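Local coordinates for protein 2-oxoglutarate dehydrogenase E3 component (Thermus thermophilus, PDB 2YQU) that probably oxidises dihydrolipoyl groups on protein lysines with NAD(+), using one bound FAD per subunit, as the E3 component of 2-oxoglutarate dehydrogenase, at residues M1-G10 / A20-E31; A390-V400 / A417-L427. All coordinates share one frame; numbering follows the deposited sequence.

Contact 1 of 2, residues M1-G10 / A20-E31. With FAD (flavin-adenine dinucleotide), chain D.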
# COMPACT_ATOMS: atom_id res chain seq x y z
N MET A 1 -26.57 -5.35 -36.89
CA MET A 1 -26.93 -4.93 -35.51
C MET A 1 -25.71 -5.08 -34.62
O MET A 1 -24.69 -5.61 -35.04
CB MET A 1 -28.10 -5.77 -34.97
CG MET A 1 -27.79 -7.25 -34.77
SD MET A 1 -29.05 -8.17 -33.86
CE MET A 1 -30.15 -8.70 -35.26
N TYR A 2 -25.83 -4.61 -33.38
CA TYR A 2 -24.77 -4.81 -32.40
C TYR A 2 -24.69 -6.27 -31.97
O TYR A 2 -25.70 -6.97 -31.94
CB TYR A 2 -25.04 -3.96 -31.17
CG TYR A 2 -24.92 -2.49 -31.39
CD1 TYR A 2 -25.98 -1.63 -31.11
CD2 TYR A 2 -23.74 -1.94 -31.85
CE1 TYR A 2 -25.85 -0.26 -31.30
CE2 TYR A 2 -23.60 -0.57 -32.03
CZ TYR A 2 -24.66 0.26 -31.76
OH TYR A 2 -24.52 1.61 -31.94
N ASP A 3 -23.50 -6.72 -31.61
CA ASP A 3 -23.36 -7.99 -30.89
C ASP A 3 -23.77 -7.79 -29.43
O ASP A 3 -24.38 -8.67 -28.83
CB ASP A 3 -21.93 -8.52 -30.96
CG ASP A 3 -21.49 -8.83 -32.37
OD1 ASP A 3 -22.29 -9.43 -33.12
OD2 ASP A 3 -20.38 -8.50 -32.81
N LEU A 4 -23.40 -6.63 -28.88
CA LEU A 4 -23.67 -6.31 -27.48
C LEU A 4 -24.13 -4.87 -27.38
O LEU A 4 -23.46 -3.98 -27.87
CB LEU A 4 -22.40 -6.48 -26.64
CG LEU A 4 -22.49 -5.99 -25.19
CD1 LEU A 4 -23.54 -6.78 -24.40
CD2 LEU A 4 -21.13 -6.05 -24.49
N LEU A 5 -25.26 -4.66 -26.72
CA LEU A 5 -25.73 -3.34 -26.37
C LEU A 5 -25.71 -3.27 -24.85
O LEU A 5 -26.30 -4.11 -24.19
CB LEU A 5 -27.14 -3.13 -26.89
CG LEU A 5 -27.77 -1.76 -26.65
CD1 LEU A 5 -27.02 -0.68 -27.40
CD2 LEU A 5 -29.24 -1.80 -27.10
N VAL A 6 -25.00 -2.28 -24.33
CA VAL A 6 -24.82 -2.09 -22.90
C VAL A 6 -25.64 -0.87 -22.48
O VAL A 6 -25.54 0.19 -23.09
CB VAL A 6 -23.35 -1.82 -22.53
CG1 VAL A 6 -23.19 -1.68 -21.03
CG2 VAL A 6 -22.46 -2.93 -23.06
N ILE A 7 -26.46 -1.03 -21.45
CA ILE A 7 -27.23 0.07 -20.89
C ILE A 7 -26.58 0.52 -19.59
O ILE A 7 -26.63 -0.19 -18.60
CB ILE A 7 -28.69 -0.35 -20.65
CG1 ILE A 7 -29.34 -0.79 -21.97
CG2 ILE A 7 -29.49 0.80 -20.04
CD1 ILE A 7 -30.56 -1.64 -21.80
N GLY A 8 -25.99 1.72 -19.61
CA GLY A 8 -25.25 2.25 -18.47
C GLY A 8 -23.77 2.22 -18.78
O GLY A 8 -23.27 1.23 -19.30
N ALA A 9 -23.07 3.30 -18.45
CA ALA A 9 -21.65 3.46 -18.72
C ALA A 9 -20.88 3.71 -17.43
O ALA A 9 -19.87 4.43 -17.43
CB ALA A 9 -21.40 4.58 -19.71
N GLY A 10 -21.36 3.12 -16.34
CA GLY A 10 -20.61 3.04 -15.09
C GLY A 10 -19.51 2.00 -15.13
O GLY A 10 -19.23 1.42 -16.17
N ALA A 20 -15.55 -6.41 -24.08
CA ALA A 20 -16.31 -6.98 -25.19
C ALA A 20 -15.65 -6.63 -26.53
O ALA A 20 -15.49 -7.51 -27.39
CB ALA A 20 -17.76 -6.48 -25.15
N ALA A 21 -15.25 -5.37 -26.68
CA ALA A 21 -14.51 -4.94 -27.87
C ALA A 21 -13.22 -5.74 -28.03
O ALA A 21 -12.89 -6.17 -29.13
CB ALA A 21 -14.21 -3.45 -27.80
N GLN A 22 -12.50 -5.95 -26.93
CA GLN A 22 -11.27 -6.75 -26.95
C GLN A 22 -11.52 -8.19 -27.39
O GLN A 22 -10.65 -8.82 -27.99
CB GLN A 22 -10.60 -6.74 -25.57
CG GLN A 22 -10.00 -5.41 -25.18
CD GLN A 22 -9.32 -5.42 -23.82
OE1 GLN A 22 -9.46 -6.39 -23.05
NE2 GLN A 22 -8.58 -4.36 -23.51
N LEU A 23 -12.72 -8.69 -27.11
CA LEU A 23 -13.09 -10.06 -27.48
C LEU A 23 -13.60 -10.15 -28.91
O LEU A 23 -13.84 -11.24 -29.42
CB LEU A 23 -14.15 -10.60 -26.51
CG LEU A 23 -13.63 -10.79 -25.08
CD1 LEU A 23 -14.79 -10.93 -24.10
CD2 LEU A 23 -12.70 -11.99 -25.00
N GLY A 24 -13.75 -9.00 -29.56
CA GLY A 24 -14.13 -8.93 -30.96
C GLY A 24 -15.59 -8.62 -31.22
O GLY A 24 -16.05 -8.74 -32.35
N MET A 25 -16.31 -8.23 -30.18
CA MET A 25 -17.73 -7.88 -30.30
C MET A 25 -17.90 -6.47 -30.87
O MET A 25 -17.08 -5.58 -30.62
CB MET A 25 -18.42 -7.97 -28.93
CG MET A 25 -18.37 -9.34 -28.27
SD MET A 25 -19.38 -9.40 -26.77
CE MET A 25 -20.97 -9.71 -27.52
N LYS A 26 -18.98 -6.28 -31.61
CA LYS A 26 -19.40 -4.95 -32.04
C LYS A 26 -20.32 -4.43 -30.95
O LYS A 26 -21.37 -5.01 -30.71
CB LYS A 26 -20.16 -5.00 -33.37
CG LYS A 26 -20.67 -3.66 -33.84
CD LYS A 26 -21.46 -3.78 -35.14
CE LYS A 26 -21.93 -2.42 -35.64
NZ LYS A 26 -23.13 -2.54 -36.56
N VAL A 27 -19.91 -3.35 -30.30
CA VAL A 27 -20.54 -2.92 -29.06
C VAL A 27 -21.12 -1.52 -29.18
O VAL A 27 -20.48 -0.62 -29.73
CB VAL A 27 -19.53 -2.91 -27.90
CG1 VAL A 27 -20.23 -2.55 -26.60
CG2 VAL A 27 -18.83 -4.25 -27.80
N GLY A 28 -22.33 -1.36 -28.67
CA GLY A 28 -22.94 -0.06 -28.46
C GLY A 28 -23.27 0.12 -26.99
O GLY A 28 -23.54 -0.84 -26.28
N VAL A 29 -23.27 1.38 -26.55
CA VAL A 29 -23.53 1.73 -25.16
C VAL A 29 -24.54 2.89 -25.13
O VAL A 29 -24.34 3.90 -25.81
CB VAL A 29 -22.23 2.16 -24.44
CG1 VAL A 29 -22.50 2.52 -22.97
CG2 VAL A 29 -21.19 1.04 -24.51
N VAL A 30 -25.61 2.73 -24.36
CA VAL A 30 -26.56 3.81 -24.11
C VAL A 30 -26.35 4.33 -22.70
O VAL A 30 -26.35 3.57 -21.74
CB VAL A 30 -28.03 3.35 -24.28
CG1 VAL A 30 -28.96 4.54 -24.40
CG2 VAL A 30 -28.18 2.43 -25.49
N GLU A 31 -26.19 5.65 -22.57
CA GLU A 31 -26.05 6.29 -21.27
C GLU A 31 -26.82 7.61 -21.30
O GLU A 31 -26.64 8.41 -22.23
CB GLU A 31 -24.57 6.52 -20.96
CG GLU A 31 -24.26 7.47 -19.82
CD GLU A 31 -24.79 7.01 -18.48
OE1 GLU A 31 -25.70 7.67 -17.93
OE2 GLU A 31 -24.31 5.99 -17.95
PA FAD D . -23.35 3.15 -12.03
O1A FAD D . -24.36 3.80 -11.16
O2A FAD D . -21.91 3.59 -11.73
O5B FAD D . -23.74 3.41 -13.56
C5B FAD D . -25.08 3.28 -13.97
C4B FAD D . -25.28 4.23 -15.13
O4B FAD D . -26.45 3.84 -15.82
C3B FAD D . -25.49 5.68 -14.68
O3B FAD D . -24.53 6.52 -15.27
C2B FAD D . -26.89 6.03 -15.16
O2B FAD D . -26.96 7.35 -15.65
C1B FAD D . -27.13 5.00 -16.26
N9A FAD D . -28.51 4.60 -16.51
C8A FAD D . -29.43 4.09 -15.63
N7A FAD D . -30.56 3.80 -16.30
C5A FAD D . -30.38 4.11 -17.60
C6A FAD D . -31.20 4.02 -18.72
N6A FAD D . -32.38 3.41 -18.69
N1A FAD D . -30.68 4.43 -19.92
C2A FAD D . -29.41 4.91 -20.06
N3A FAD D . -28.60 4.99 -18.94
C4A FAD D . -29.09 4.60 -17.75
N1 FAD D . -17.57 2.20 -4.82
C2 FAD D . -16.29 1.71 -4.63
O2 FAD D . -15.98 0.58 -5.01
N3 FAD D . -15.35 2.49 -4.02
C4 FAD D . -15.66 3.76 -3.58
O4 FAD D . -14.74 4.47 -3.23
C4X FAD D . -16.94 4.27 -3.76
N5 FAD D . -17.27 5.55 -3.32
C5X FAD D . -18.56 6.03 -3.52
C6 FAD D . -18.89 7.31 -3.08
C7 FAD D . -20.18 7.81 -3.27
C7M FAD D . -20.47 9.24 -2.87
C8 FAD D . -21.14 7.03 -3.91
C8M FAD D . -22.43 7.64 -4.41
C9 FAD D . -20.82 5.75 -4.35
C9A FAD D . -19.53 5.24 -4.15
N10 FAD D . -19.20 3.95 -4.58
C10 FAD D . -17.91 3.48 -4.38
C1' FAD D . -20.21 3.00 -5.15
C2' FAD D . -20.08 3.01 -6.68
O2' FAD D . -20.29 4.32 -7.18
C3' FAD D . -21.01 2.01 -7.35
O3' FAD D . -20.84 0.73 -6.76
C4' FAD D . -20.69 1.88 -8.84
O4' FAD D . -20.83 3.13 -9.47
C5' FAD D . -21.58 0.82 -9.49
O5' FAD D . -21.34 0.78 -10.88
P FAD D . -22.51 0.36 -11.90
O1P FAD D . -21.95 0.29 -13.28
O2P FAD D . -23.26 -0.87 -11.42
O3P FAD D . -23.59 1.56 -11.86
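K26 and D3 meet at the start of two parallel strands. K26, extended and with CG anti to the backbone N (chi1 177°), runs along the Y2 ring edge toward M1 O. Two N-H groups grip K26 O, those at D3 N (2.9 Å) and L4 N. D3 OD2 accepts in return from K26 N (2.9 Å) on its anti side, tying the strand starts together. On the V27 face of the sheet, L4 CD2 presses tightly on A20 CB (3.5 Å) and L4 CB touches M25 CE. V30 lies on the other face, its CG2 on L5 CD1. Ladder bonds run from G28 N to L4 O, V6 N to G28 O, V30 N to V6 O and G8 N to V30 O. G28 CA lies over the Y2 ring face (CH-pi). E31 ends the second strand, and its OE1 and OE2 take the FAD ribose hydroxyls O2B (2.6 Å) and O3B; OE2 also accepts from A9 N. With G8 and G10 CA against the FAD, this is the beta-alpha-beta unit of a Rossmann-type dinucleotide-binding fold. Helix 11-22 links the strands. Strand 27-31 lies between 2-7 and 105-108, strand 133-135 flanks 2-7, and helix 310-326 packs on L4 and M25.

Contact 2 of 2, residues A390-V400 / A417-L427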
# COMPACT_ATOMS: atom_id res chain seq x y z
N ALA A 390 -8.24 -17.92 9.23
CA ALA A 390 -7.83 -19.08 8.43
C ALA A 390 -8.56 -20.34 8.88
O ALA A 390 -8.86 -20.51 10.05
CB ALA A 390 -6.34 -19.28 8.54
N HIS A 391 -8.83 -21.24 7.94
CA HIS A 391 -9.55 -22.46 8.25
C HIS A 391 -8.75 -23.28 9.26
O HIS A 391 -7.54 -23.45 9.11
CB HIS A 391 -9.82 -23.26 6.98
CG HIS A 391 -10.90 -24.28 7.13
ND1 HIS A 391 -10.69 -25.49 7.75
CD2 HIS A 391 -12.20 -24.26 6.78
CE1 HIS A 391 -11.81 -26.18 7.76
NE2 HIS A 391 -12.75 -25.46 7.17
N ALA A 392 -9.42 -23.78 10.29
CA ALA A 392 -8.77 -24.49 11.39
C ALA A 392 -8.07 -25.77 10.95
O ALA A 392 -7.07 -26.18 11.54
CB ALA A 392 -9.78 -24.80 12.48
N LYS A 393 -8.58 -26.40 9.90
CA LYS A 393 -8.03 -27.66 9.43
C LYS A 393 -7.08 -27.49 8.25
O LYS A 393 -6.00 -28.08 8.26
CB LYS A 393 -9.17 -28.62 9.05
CG LYS A 393 -8.70 -30.02 8.72
CD LYS A 393 -9.89 -30.96 8.50
CE LYS A 393 -9.45 -32.42 8.43
NZ LYS A 393 -9.82 -33.02 7.11
N THR A 394 -7.47 -26.71 7.24
CA THR A 394 -6.69 -26.60 5.99
C THR A 394 -5.71 -25.43 5.96
O THR A 394 -4.86 -25.36 5.07
CB THR A 394 -7.63 -26.46 4.77
OG1 THR A 394 -8.37 -25.23 4.87
CG2 THR A 394 -8.69 -27.56 4.73
N ASP A 395 -5.85 -24.51 6.91
CA ASP A 395 -5.09 -23.26 6.95
C ASP A 395 -5.40 -22.30 5.80
O ASP A 395 -4.71 -21.30 5.62
CB ASP A 395 -3.58 -23.54 7.01
CG ASP A 395 -2.79 -22.35 7.49
OD1 ASP A 395 -1.74 -22.04 6.89
OD2 ASP A 395 -3.17 -21.66 8.47
N ARG A 396 -6.46 -22.58 5.05
CA ARG A 396 -6.87 -21.73 3.94
C ARG A 396 -7.32 -20.37 4.49
O ARG A 396 -8.09 -20.30 5.45
CB ARG A 396 -7.98 -22.43 3.15
CG ARG A 396 -8.68 -21.58 2.10
CD ARG A 396 -8.02 -21.58 0.74
NE ARG A 396 -8.93 -20.99 -0.25
CZ ARG A 396 -9.77 -21.67 -1.02
NH1 ARG A 396 -9.84 -23.00 -0.96
NH2 ARG A 396 -10.54 -21.02 -1.88
N ILE A 397 -6.82 -19.28 3.91
CA ILE A 397 -7.28 -17.95 4.32
C ILE A 397 -8.75 -17.81 3.95
O ILE A 397 -9.14 -18.03 2.80
CB ILE A 397 -6.45 -16.83 3.67
CG1 ILE A 397 -4.99 -16.89 4.13
CG2 ILE A 397 -7.05 -15.46 4.02
CD1 ILE A 397 -4.06 -16.08 3.28
N LEU A 398 -9.57 -17.47 4.94
CA LEU A 398 -11.01 -17.29 4.75
C LEU A 398 -11.41 -15.82 4.67
O LEU A 398 -12.40 -15.49 4.01
CB LEU A 398 -11.78 -17.97 5.87
CG LEU A 398 -11.59 -19.49 5.96
CD1 LEU A 398 -12.18 -20.01 7.25
CD2 LEU A 398 -12.20 -20.18 4.76
N GLY A 399 -10.64 -14.95 5.31
CA GLY A 399 -10.90 -13.52 5.29
C GLY A 399 -9.79 -12.71 5.93
O GLY A 399 -9.04 -13.22 6.75
N VAL A 400 -9.67 -11.45 5.52
CA VAL A 400 -8.71 -10.52 6.11
C VAL A 400 -9.41 -9.19 6.36
O VAL A 400 -10.19 -8.71 5.54
CB VAL A 400 -7.45 -10.34 5.22
CG1 VAL A 400 -6.40 -9.49 5.94
CG2 VAL A 400 -6.88 -11.69 4.81
N ALA A 417 -4.00 -12.80 -2.16
CA ALA A 417 -3.81 -14.08 -1.49
C ALA A 417 -5.10 -14.92 -1.52
O ALA A 417 -5.05 -16.12 -1.82
CB ALA A 417 -3.31 -13.87 -0.07
N LEU A 418 -6.24 -14.28 -1.27
CA LEU A 418 -7.54 -14.96 -1.35
C LEU A 418 -7.86 -15.45 -2.76
O LEU A 418 -8.35 -16.57 -2.93
CB LEU A 418 -8.65 -14.02 -0.86
CG LEU A 418 -8.82 -14.12 0.66
CD1 LEU A 418 -9.34 -12.84 1.27
CD2 LEU A 418 -9.74 -15.29 1.00
N PHE A 419 -7.55 -14.63 -3.76
CA PHE A 419 -7.71 -14.99 -5.17
C PHE A 419 -6.86 -16.20 -5.52
O PHE A 419 -7.28 -17.05 -6.29
CB PHE A 419 -7.34 -13.81 -6.08
CG PHE A 419 -7.69 -14.01 -7.53
CD1 PHE A 419 -9.02 -14.11 -7.92
CD2 PHE A 419 -6.70 -14.09 -8.50
CE1 PHE A 419 -9.35 -14.28 -9.25
CE2 PHE A 419 -7.03 -14.26 -9.84
CZ PHE A 419 -8.36 -14.37 -10.21
N PHE A 420 -5.67 -16.29 -4.91
CA PHE A 420 -4.75 -17.41 -5.12
C PHE A 420 -5.07 -18.61 -4.22
O PHE A 420 -4.34 -19.60 -4.24
CB PHE A 420 -3.30 -16.98 -4.83
CG PHE A 420 -2.68 -16.10 -5.90
CD1 PHE A 420 -3.34 -15.81 -7.08
CD2 PHE A 420 -1.42 -15.57 -5.70
CE1 PHE A 420 -2.76 -15.02 -8.04
CE2 PHE A 420 -0.84 -14.77 -6.66
CZ PHE A 420 -1.51 -14.49 -7.83
N LYS A 421 -6.14 -18.52 -3.42
CA LYS A 421 -6.56 -19.59 -2.51
C LYS A 421 -5.42 -19.95 -1.55
O LYS A 421 -5.20 -21.12 -1.22
CB LYS A 421 -7.06 -20.82 -3.29
CG LYS A 421 -8.15 -20.47 -4.30
CD LYS A 421 -8.86 -21.71 -4.83
CE LYS A 421 -10.22 -21.37 -5.45
NZ LYS A 421 -10.10 -20.45 -6.62
N ALA A 422 -4.74 -18.91 -1.10
CA ALA A 422 -3.53 -19.03 -0.28
C ALA A 422 -3.86 -19.54 1.10
O ALA A 422 -4.95 -19.29 1.62
CB ALA A 422 -2.84 -17.69 -0.16
N SER A 423 -2.89 -20.20 1.70
CA SER A 423 -2.91 -20.51 3.11
C SER A 423 -2.31 -19.35 3.89
O SER A 423 -1.57 -18.53 3.33
CB SER A 423 -2.12 -21.79 3.39
OG SER A 423 -0.75 -21.61 3.10
N ALA A 424 -2.63 -19.27 5.18
CA ALA A 424 -2.08 -18.25 6.07
C ALA A 424 -0.56 -18.41 6.16
O ALA A 424 0.17 -17.42 6.15
CB ALA A 424 -2.70 -18.36 7.46
N GLU A 425 -0.10 -19.67 6.21
CA GLU A 425 1.32 -19.99 6.19
C GLU A 425 2.02 -19.41 4.97
O GLU A 425 3.08 -18.83 5.10
CB GLU A 425 1.55 -21.51 6.22
CG GLU A 425 3.03 -21.90 6.35
CD GLU A 425 3.28 -23.39 6.19
OE1 GLU A 425 4.40 -23.76 5.78
OE2 GLU A 425 2.37 -24.20 6.45
N ASP A 426 1.44 -19.56 3.78
CA ASP A 426 2.09 -19.07 2.57
C ASP A 426 2.16 -17.55 2.52
O ASP A 426 3.16 -17.00 2.08
CB ASP A 426 1.45 -19.65 1.32
CG ASP A 426 1.85 -21.09 1.07
OD1 ASP A 426 1.06 -21.82 0.46
OD2 ASP A 426 2.93 -21.60 1.47
N LEU A 427 1.10 -16.88 2.97
CA LEU A 427 1.13 -15.42 3.07
C LEU A 427 2.19 -14.98 4.07
O LEU A 427 2.94 -14.05 3.81
CB LEU A 427 -0.25 -14.87 3.46
CG LEU A 427 -0.40 -13.36 3.59
CD1 LEU A 427 0.06 -12.64 2.32
CD2 LEU A 427 -1.83 -13.03 3.91
O HOH W 1 -0.35 -24.24 6.26
O HOH W 2 -7.50 -18.45 0.55
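The R396 guanidinium lies with one face on the aliphatic chain of K421. K421 CB stands 3.4 Å above its plane, offset toward the rim. Water 2, in plane at the edge, accepts a weak bond from R396 NE and donates to I397 O and A422 O. The bend at chi2 (87°) turns the R396 chain, whose CB points away, back over K421. The carboxylate of D395 faces the start of helix 424-429. D395 OD1 accepts from E425 N (3.0 Å) on its syn side, and water 1 joins OD1 to E425 OE2. D395 OD2 forms a salt bridge with K364. D395 O takes A424 N (2.9 Å). S423 is the N-cap, its OG accepting from D426 N. Here the turn between strands 385-391 and 397-404 of the dimerisation domain's antiparallel sheet meets the link between two helices. A Schellman motif at K421 ends helix 407-419. I397 N donates to A422 O (3.0 Å). The I397 side chain inserts between the two helices: CD1 meets L427 CD2 (3.8 Å) and A417 CB, while CG2 meets L418 CG. F420 of the second subunit packs on A422.

Contact 1 closes before contact 2 opens along the chain. Their centres are 37 Å apart and their nearest atoms about 15 Å apart. They share no sheet. Contact 1 belongs to the parallel sheet of the N-terminal nucleotide-binding region. Contact 2 joins the antiparallel sheet of the C-terminal dimerisation domain to its helices. Contact 1 holds the adenosine side of FAD; six residues of contact 2 lie within reach of the second subunit, against one in contact 1. In the dimer, H434 O from the dimerisation domain of the second subunit is hydrogen-bonded to the FAD of this chain. H434 is probably the proton acceptor, so the active site probably draws on both subunits.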